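PDB 5GVV: glycosyl transferase family 8 from Streptococcus pneumoniae, which transfers galactose from UDP-galactose to the terminal glucose of the glycosylated serine-rich repeat protein PsrP, the third step of its O-glycosylation. Local coordinates for residues A[52-57]-A[257-262]; A[346-349]-A[353-356]. All coordinates share one frame; numbering follows the deposited sequence.

How the contacts relate
Both segments of contact 1 precede those of contact 2 in the sequence; contact 1 is helix to helix beside the seven-stranded mixed sheet, and contact 2 is at strand 345-348 of the six-stranded parallel sheet. Their centres lie 42 Å apart and their nearest atoms about 20 Å, so neither touches the other. Contact 1 joins helix 45-57, which runs between strands 34-40 and 61-66 of the GT-A-type region, to the later helix 255-263, the last helix before strand 278-283, the first strand of the parallel sheet. Contact 2 spans one strand-to-helix loop, where the chain turns toward helix 356-364. Both lie away from the UDP and manganese site.

Contact 1: A[52-57]-A[257-262]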
ATOM      1  N   ARG A  52       4.599 -13.771  -7.285  1.00 11.48           N
ATOM      2  CA  ARG A  52       5.146 -14.662  -8.312  1.00 12.79           C
ATOM      3  C   ARG A  52       4.472 -16.026  -8.258  1.00 11.66           C
ATOM      4  O   ARG A  52       4.177 -16.617  -9.291  1.00 13.08           O
ATOM      5  CB  ARG A  52       6.663 -14.820  -8.155  1.00 13.36           C
ATOM      6  CG  ARG A  52       7.288 -15.825  -9.119  1.00 15.19           C
ATOM      7  CD  ARG A  52       8.803 -15.858  -8.997  1.00 16.00           C
ATOM      8  NE  ARG A  52       9.389 -14.569  -9.347  1.00 15.00           N
ATOM      9  CZ  ARG A  52      10.119 -13.829  -8.517  1.00 18.82           C
ATOM     10  NH1 ARG A  52      10.376 -14.255  -7.283  1.00 17.18           N
ATOM     11  NH2 ARG A  52      10.604 -12.663  -8.923  1.00 18.03           N
ATOM     12  N   ILE A  53       4.218 -16.515  -7.046  1.00 11.67           N
ATOM     13  CA  ILE A  53       3.481 -17.763  -6.861  1.00 14.11           C
ATOM     14  C   ILE A  53       2.080 -17.684  -7.464  1.00 13.00           C
ATOM     15  O   ILE A  53       1.617 -18.635  -8.103  1.00 14.89           O
ATOM     16  CB  ILE A  53       3.361 -18.125  -5.370  1.00 14.75           C
ATOM     17  CG1 ILE A  53       4.738 -18.453  -4.789  1.00 15.28           C
ATOM     18  CG2 ILE A  53       2.406 -19.300  -5.172  1.00 17.08           C
ATOM     19  CD1 ILE A  53       4.730 -18.759  -3.298  1.00 19.12           C
ATOM     20  N   TYR A  54       1.402 -16.558  -7.252  1.00 12.67           N
ATOM     21  CA  TYR A  54       0.066 -16.367  -7.815  1.00 12.95           C
ATOM     22  C   TYR A  54       0.117 -16.469  -9.334  1.00 11.70           C
ATOM     23  O   TYR A  54      -0.694 -17.168  -9.949  1.00 13.28           O
ATOM     24  CB  TYR A  54      -0.502 -15.000  -7.423  1.00 12.91           C
ATOM     25  CG  TYR A  54      -0.718 -14.815  -5.941  1.00 12.32           C
ATOM     26  CD1 TYR A  54      -0.866 -15.910  -5.094  1.00 16.70           C
ATOM     27  CD2 TYR A  54      -0.779 -13.544  -5.387  1.00 13.43           C
ATOM     28  CE1 TYR A  54      -1.064 -15.739  -3.732  1.00 13.78           C
ATOM     29  CE2 TYR A  54      -0.967 -13.365  -4.026  1.00 12.56           C
ATOM     30  CZ  TYR A  54      -1.112 -14.465  -3.208  1.00 15.32           C
ATOM     31  OH  TYR A  54      -1.308 -14.286  -1.851  1.00 17.61           O
ATOM     32  N   LEU A  55       1.064 -15.756  -9.935  1.00 13.24           N
ATOM     33  CA  LEU A  55       1.182 -15.714 -11.387  1.00 12.64           C
ATOM     34  C   LEU A  55       1.455 -17.102 -11.955  1.00 14.86           C
ATOM     35  O   LEU A  55       0.873 -17.486 -12.968  1.00 13.34           O
ATOM     36  CB  LEU A  55       2.284 -14.740 -11.815  1.00 13.52           C
ATOM     37  CG  LEU A  55       1.833 -13.335 -12.217  1.00 14.47           C
ATOM     38  CD1 LEU A  55       0.927 -13.401 -13.429  1.00 13.00           C
ATOM     39  CD2 LEU A  55       1.117 -12.652 -11.066  1.00 14.29           C
ATOM     40  N   GLN A  56       2.331 -17.855 -11.292  1.00 12.70           N
ATOM     41  CA  GLN A  56       2.666 -19.206 -11.732  1.00 13.49           C
ATOM     42  C   GLN A  56       1.476 -20.159 -11.632  1.00 13.50           C
ATOM     43  O   GLN A  56       1.278 -21.019 -12.497  1.00 13.48           O
ATOM     44  CB  GLN A  56       3.854 -19.745 -10.927  1.00 15.32           C
ATOM     45  CG  GLN A  56       5.159 -18.982 -11.182  1.00 16.20           C
ATOM     46  CD  GLN A  56       6.304 -19.477 -10.331  1.00 18.84           C
ATOM     47  OE1 GLN A  56       6.106 -20.258  -9.401  1.00 20.98           O
ATOM     48  NE2 GLN A  56       7.514 -19.024 -10.640  1.00 17.29           N
ATOM     49  N   GLU A  57       0.686 -20.009 -10.575  1.00 12.67           N
ATOM     50  CA  GLU A  57      -0.487 -20.851 -10.384  1.00 12.47           C
ATOM     51  C   GLU A  57      -1.527 -20.598 -11.472  1.00 13.41           C
ATOM     52  O   GLU A  57      -2.363 -21.462 -11.754  1.00 16.41           O
ATOM     53  CB  GLU A  57      -1.075 -20.638  -8.981  1.00 15.24           C
ATOM     54  CG  GLU A  57      -0.198 -21.221  -7.875  1.00 15.37           C
ATOM     55  CD  GLU A  57      -0.714 -20.952  -6.473  1.00 19.54           C
ATOM     56  OE1 GLU A  57      -1.530 -20.027  -6.287  1.00 20.24           O
ATOM     57  OE2 GLU A  57      -0.286 -21.671  -5.546  1.00 28.16           O
ATOM     58  N   VAL A 257      -9.710 -14.325  -4.288  1.00 17.19           N
ATOM     59  CA  VAL A 257     -10.856 -14.227  -5.193  1.00 18.78           C
ATOM     60  C   VAL A 257     -10.424 -14.484  -6.635  1.00 17.70           C
ATOM     61  O   VAL A 257     -11.084 -15.216  -7.381  1.00 18.48           O
ATOM     62  CB  VAL A 257     -11.527 -12.840  -5.125  1.00 20.21           C
ATOM     63  CG1 VAL A 257     -12.560 -12.684  -6.248  1.00 20.11           C
ATOM     64  CG2 VAL A 257     -12.175 -12.624  -3.775  1.00 23.40           C
ATOM     65  N   ILE A 258      -9.312 -13.870  -7.022  1.00 17.64           N
ATOM     66  CA  ILE A 258      -8.807 -13.983  -8.387  1.00 16.99           C
ATOM     67  C   ILE A 258      -8.384 -15.417  -8.694  1.00 17.60           C
ATOM     68  O   ILE A 258      -8.740 -15.969  -9.738  1.00 15.00           O
ATOM     69  CB  ILE A 258      -7.627 -13.022  -8.624  1.00 15.83           C
ATOM     70  CG1 ILE A 258      -8.075 -11.574  -8.396  1.00 18.67           C
ATOM     71  CG2 ILE A 258      -7.032 -13.210 -10.028  1.00 17.03           C
ATOM     72  CD1 ILE A 258      -6.939 -10.567  -8.369  1.00 17.64           C
ATOM     73  N   LEU A 259      -7.626 -16.016  -7.779  1.00 16.09           N
ATOM     74  CA  LEU A 259      -7.167 -17.392  -7.940  1.00 16.67           C
ATOM     75  C   LEU A 259      -8.334 -18.383  -7.940  1.00 16.19           C
ATOM     76  O   LEU A 259      -8.346 -19.331  -8.726  1.00 16.98           O
ATOM     77  CB  LEU A 259      -6.162 -17.744  -6.841  1.00 12.63           C
ATOM     78  CG  LEU A 259      -4.843 -16.974  -6.900  1.00 17.30           C
ATOM     79  CD1 LEU A 259      -4.076 -17.120  -5.598  1.00 17.37           C
ATOM     80  CD2 LEU A 259      -3.999 -17.448  -8.070  1.00 15.86           C
ATOM     81  N   ASN A 260      -9.319 -18.153  -7.076  1.00 16.21           N
ATOM     82  CA  ASN A 260     -10.487 -19.031  -6.998  1.00 21.98           C
ATOM     83  C   ASN A 260     -11.323 -19.084  -8.283  1.00 19.45           C
ATOM     84  O   ASN A 260     -11.876 -20.136  -8.627  1.00 18.54           O
ATOM     85  CB  ASN A 260     -11.384 -18.637  -5.820  1.00 22.39           C
ATOM     86  CG  ASN A 260     -12.695 -19.395  -5.812  1.00 28.68           C
ATOM     87  OD1 ASN A 260     -13.689 -18.954  -6.395  1.00 33.58           O
ATOM     88  ND2 ASN A 260     -12.703 -20.551  -5.161  1.00 28.50           N
ATOM     89  N   GLU A 261     -11.429 -17.955  -8.978  1.00 16.46           N
ATOM     90  CA  GLU A 261     -12.146 -17.906 -10.250  1.00 20.54           C
ATOM     91  C   GLU A 261     -11.473 -18.794 -11.293  1.00 18.81           C
ATOM     92  O   GLU A 261     -12.140 -19.557 -11.996  1.00 17.77           O
ATOM     93  CB  GLU A 261     -12.224 -16.469 -10.769  1.00 22.64           C
ATOM     94  CG  GLU A 261     -13.081 -15.543  -9.923  1.00 28.45           C
ATOM     95  CD  GLU A 261     -14.566 -15.691 -10.206  1.00 36.27           C
ATOM     96  OE1 GLU A 261     -14.923 -16.342 -11.213  1.00 37.28           O
ATOM     97  OE2 GLU A 261     -15.374 -15.147  -9.422  1.00 37.39           O
ATOM     98  N   TRP A 262     -10.150 -18.690 -11.395  1.00 16.72           N
ATOM     99  CA  TRP A 262      -9.394 -19.508 -12.336  1.00 17.19           C
ATOM    100  C   TRP A 262      -9.383 -20.977 -11.922  1.00 16.96           C
ATOM    101  O   TRP A 262      -9.575 -21.857 -12.758  1.00 15.05           O
ATOM    102  CB  TRP A 262      -7.958 -18.988 -12.478  1.00 15.43           C
ATOM    103  CG  TRP A 262      -7.881 -17.680 -13.211  1.00 16.86           C
ATOM    104  CD1 TRP A 262      -7.500 -16.471 -12.701  1.00 15.47           C
ATOM    105  CD2 TRP A 262      -8.216 -17.449 -14.584  1.00 15.93           C
ATOM    106  NE1 TRP A 262      -7.570 -15.504 -13.676  1.00 13.70           N
ATOM    107  CE2 TRP A 262      -8.008 -16.081 -14.843  1.00 15.13           C
ATOM    108  CE3 TRP A 262      -8.665 -18.271 -15.624  1.00 18.37           C
ATOM    109  CZ2 TRP A 262      -8.241 -15.513 -16.100  1.00 14.72           C
ATOM    110  CZ3 TRP A 262      -8.892 -17.710 -16.868  1.00 14.08           C
ATOM    111  CH2 TRP A 262      -8.680 -16.345 -17.097  1.00 16.70           C
TER
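The ring of Tyr-54 is met obliquely by one methyl group of Leu-259, nearest the CD1-CE1 side of the ring. Leu-259 CD1 is 3.5 Å from Tyr-54 CD1 and 3.8 Å from Tyr-54 CE1. Beyond the two segments, the Tyr-54 ring also meets that of Trp-255, with planes inclined by about 30°, and Leu-252 of the second subunit packs against Tyr-54. The other flat group is the carboxylate of Glu-57. Its OE1 stands 3.9 Å from Leu-259 CD1 and 4.0 Å from Leu-259 CD2, van der Waals distances without polar pairing.

Leu-259 is thus the centre of the contact. It is buried, its CB is directed at helix 45-57, and its side chain crosses those of Tyr-54 and Glu-57 at about a right angle. Leu-259 CD1 meets both the ring and Glu-57 OE1, while CD2 faces that same OE1 and lies 3.8 Å from the backbone Tyr-54 O. In Glu-57, CG lies opposite the carbonyl carbon (chi1 -71°) and the rest of the chain is extended, which carries the carboxylate across the leucine fork.

The nearest CA atoms, of Tyr-54 and Leu-259, are 7.3 Å apart, and 134 Å² is buried in all. Met-58 also touches Leu-259, and Trp-262 NE1 hydrogen-bonds to Cys-28 O of helix 17-30. This is small, largely apolar helix-to-helix packing, joining helix 45-57 of the GT-A-type alpha/beta domain to the later helix 255-263.

Contact 2: A[346-349]-A[353-356]; sequences YLDL and RKLE
A strand-to-helix loop of the six-stranded parallel sheet is closed by a salt bridge between Asp-348, on strand 345-348, and Lys-354, just ahead of helix 356-364. Lys-354 NZ donates to Asp-348 OD1 at 2.8 Å, and the ammonium comes from above the carboxylate, 45° out of its plane. The backbones are 9.1 Å apart between Asp-348 CA and Lys-354 CA, and the two side chains reach each other from opposite directions. The bridge is one-sided, since Asp-348 OD2 stays 3.9 Å from the same NZ. That second oxygen is instead hydrogen-bonded to the hydroxyls of Tyr-385 and Tyr-359, so both ends of the carboxylate are held and its rotation is restricted.

Asp-348 is also the centre of an inverse gamma turn. Such a connection, running from a parallel strand through a loop into a helix, is the first half of a beta-alpha-beta crossover, completed here by neighbouring strand 369-372.

The lysine chain bends at chi2 (-61°) and is then extended, which brings its methylene CE to 3.6 Å from Asp-348 OD1. The negative charge of buried Asp-348 would probably favour the protonated form of Lys-354. Three acceptors grip the one ammonium: besides the carboxylate, Lys-354 NZ donates to the backbone oxygens Asn-350 O, within the loop, and Thr-375 O, beyond strand 369-372.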
ATOM      1  N   TYR A 346      29.490 -20.922   6.051  1.00 12.20           N
ATOM      2  CA  TYR A 346      30.073 -19.615   5.769  1.00 12.00           C
ATOM      3  C   TYR A 346      30.810 -19.643   4.432  1.00 15.21           C
ATOM      4  O   TYR A 346      31.587 -20.563   4.163  1.00 13.73           O
ATOM      5  CB  TYR A 346      31.025 -19.173   6.893  1.00 10.98           C
ATOM      6  CG  TYR A 346      31.396 -17.710   6.781  1.00 13.70           C
ATOM      7  CD1 TYR A 346      32.458 -17.298   5.981  1.00 17.09           C
ATOM      8  CD2 TYR A 346      30.663 -16.738   7.447  1.00 15.99           C
ATOM      9  CE1 TYR A 346      32.783 -15.960   5.858  1.00 16.83           C
ATOM     10  CE2 TYR A 346      30.979 -15.399   7.330  1.00 15.12           C
ATOM     11  CZ  TYR A 346      32.038 -15.018   6.537  1.00 16.18           C
ATOM     12  OH  TYR A 346      32.354 -13.681   6.415  1.00 15.17           O
ATOM     13  N   LEU A 347      30.559 -18.637   3.595  1.00 16.45           N
ATOM     14  CA  LEU A 347      31.267 -18.500   2.321  1.00 14.94           C
ATOM     15  C   LEU A 347      32.242 -17.326   2.386  1.00 17.76           C
ATOM     16  O   LEU A 347      31.825 -16.159   2.363  1.00 12.97           O
ATOM     17  CB  LEU A 347      30.281 -18.286   1.168  1.00 14.99           C
ATOM     18  CG  LEU A 347      29.202 -19.342   0.924  1.00 15.44           C
ATOM     19  CD1 LEU A 347      28.336 -18.975  -0.274  1.00 13.48           C
ATOM     20  CD2 LEU A 347      29.817 -20.701   0.725  1.00 16.27           C
ATOM     21  N   ASP A 348      33.535 -17.637   2.461  1.00 15.30           N
ATOM     22  CA  ASP A 348      34.566 -16.612   2.517  1.00 16.08           C
ATOM     23  C   ASP A 348      34.858 -16.120   1.106  1.00 17.79           C
ATOM     24  O   ASP A 348      35.824 -16.560   0.478  1.00 17.30           O
ATOM     25  CB  ASP A 348      35.837 -17.182   3.148  1.00 15.60           C
ATOM     26  CG  ASP A 348      36.747 -16.108   3.698  1.00 17.54           C
ATOM     27  OD1 ASP A 348      36.407 -14.911   3.559  1.00 18.09           O
ATOM     28  OD2 ASP A 348      37.801 -16.460   4.268  1.00 16.70           O
ATOM     29  N   LEU A 349      34.029 -15.199   0.614  1.00 19.66           N
ATOM     30  CA  LEU A 349      34.098 -14.780  -0.786  1.00 16.93           C
ATOM     31  C   LEU A 349      34.523 -13.325  -0.980  1.00 17.92           C
ATOM     32  O   LEU A 349      34.700 -12.879  -2.115  1.00 18.64           O
ATOM     33  CB  LEU A 349      32.744 -14.995  -1.463  1.00 19.19           C
ATOM     34  CG  LEU A 349      32.104 -16.370  -1.317  1.00 18.98           C
ATOM     35  CD1 LEU A 349      30.768 -16.428  -2.043  1.00 21.66           C
ATOM     36  CD2 LEU A 349      33.036 -17.441  -1.821  1.00 20.89           C
ATOM     37  N   ARG A 353      40.349  -6.712   3.137  1.00 36.62           N
ATOM     38  CA  ARG A 353      40.894  -7.220   4.393  1.00 39.00           C
ATOM     39  C   ARG A 353      39.833  -7.881   5.253  1.00 34.29           C
ATOM     40  O   ARG A 353      38.729  -7.363   5.415  1.00 35.03           O
ATOM     41  CB  ARG A 353      41.606  -6.121   5.181  1.00 38.89           C
ATOM     42  CG  ARG A 353      43.081  -5.980   4.824  1.00 44.44           C
ATOM     43  CD  ARG A 353      43.781  -4.998   5.750  1.00 40.94           C
ATOM     44  NE  ARG A 353      43.212  -3.662   5.632  1.00 40.32           N
ATOM     45  CZ  ARG A 353      43.576  -2.773   4.712  1.00 40.22           C
ATOM     46  NH1 ARG A 353      44.521  -3.074   3.827  1.00 33.07           N
ATOM     47  NH2 ARG A 353      42.997  -1.582   4.679  1.00 30.81           N
ATOM     48  N   LYS A 354      40.185  -9.038   5.798  1.00 34.37           N
ATOM     49  CA  LYS A 354      39.226  -9.868   6.508  1.00 33.80           C
ATOM     50  C   LYS A 354      38.839  -9.309   7.870  1.00 36.24           C
ATOM     51  O   LYS A 354      39.660  -8.728   8.581  1.00 36.60           O
ATOM     52  CB  LYS A 354      39.776 -11.284   6.666  1.00 33.21           C
ATOM     53  CG  LYS A 354      40.136 -11.948   5.352  1.00 29.03           C
ATOM     54  CD  LYS A 354      38.925 -12.083   4.448  1.00 27.29           C
ATOM     55  CE  LYS A 354      39.284 -12.850   3.182  1.00 25.60           C
ATOM     56  NZ  LYS A 354      38.110 -13.065   2.287  1.00 23.12           N
ATOM     57  N   LEU A 355      37.570  -9.485   8.218  1.00 38.41           N
ATOM     58  CA  LEU A 355      37.071  -9.099   9.527  1.00 36.45           C
ATOM     59  C   LEU A 355      37.067 -10.337  10.412  1.00 34.96           C
ATOM     60  O   LEU A 355      36.180 -11.186  10.303  1.00 38.45           O
ATOM     61  CB  LEU A 355      35.680  -8.483   9.393  1.00 34.77           C
ATOM     62  CG  LEU A 355      35.733  -7.222   8.530  1.00 35.96           C
ATOM     63  CD1 LEU A 355      34.374  -6.858   7.957  1.00 34.34           C
ATOM     64  CD2 LEU A 355      36.311  -6.063   9.327  1.00 31.96           C
ATOM     65  N   GLU A 356      38.079 -10.431  11.272  1.00 34.29           N
ATOM     66  CA  GLU A 356      38.371 -11.649  12.025  1.00 36.25           C
ATOM     67  C   GLU A 356      37.197 -12.237  12.803  1.00 34.17           C
ATOM     68  O   GLU A 356      36.932 -13.431  12.695  1.00 35.32           O
ATOM     69  CB  GLU A 356      39.577 -11.434  12.949  1.00 36.64           C
ATOM     70  CG  GLU A 356      40.902 -11.970  12.395  1.00 37.35           C
ATOM     71  CD  GLU A 356      41.329 -11.298  11.096  1.00 41.86           C
ATOM     72  OE1 GLU A 356      40.798 -10.217  10.761  1.00 38.65           O
ATOM     73  OE2 GLU A 356      42.209 -11.857  10.409  1.00 37.09           O
TER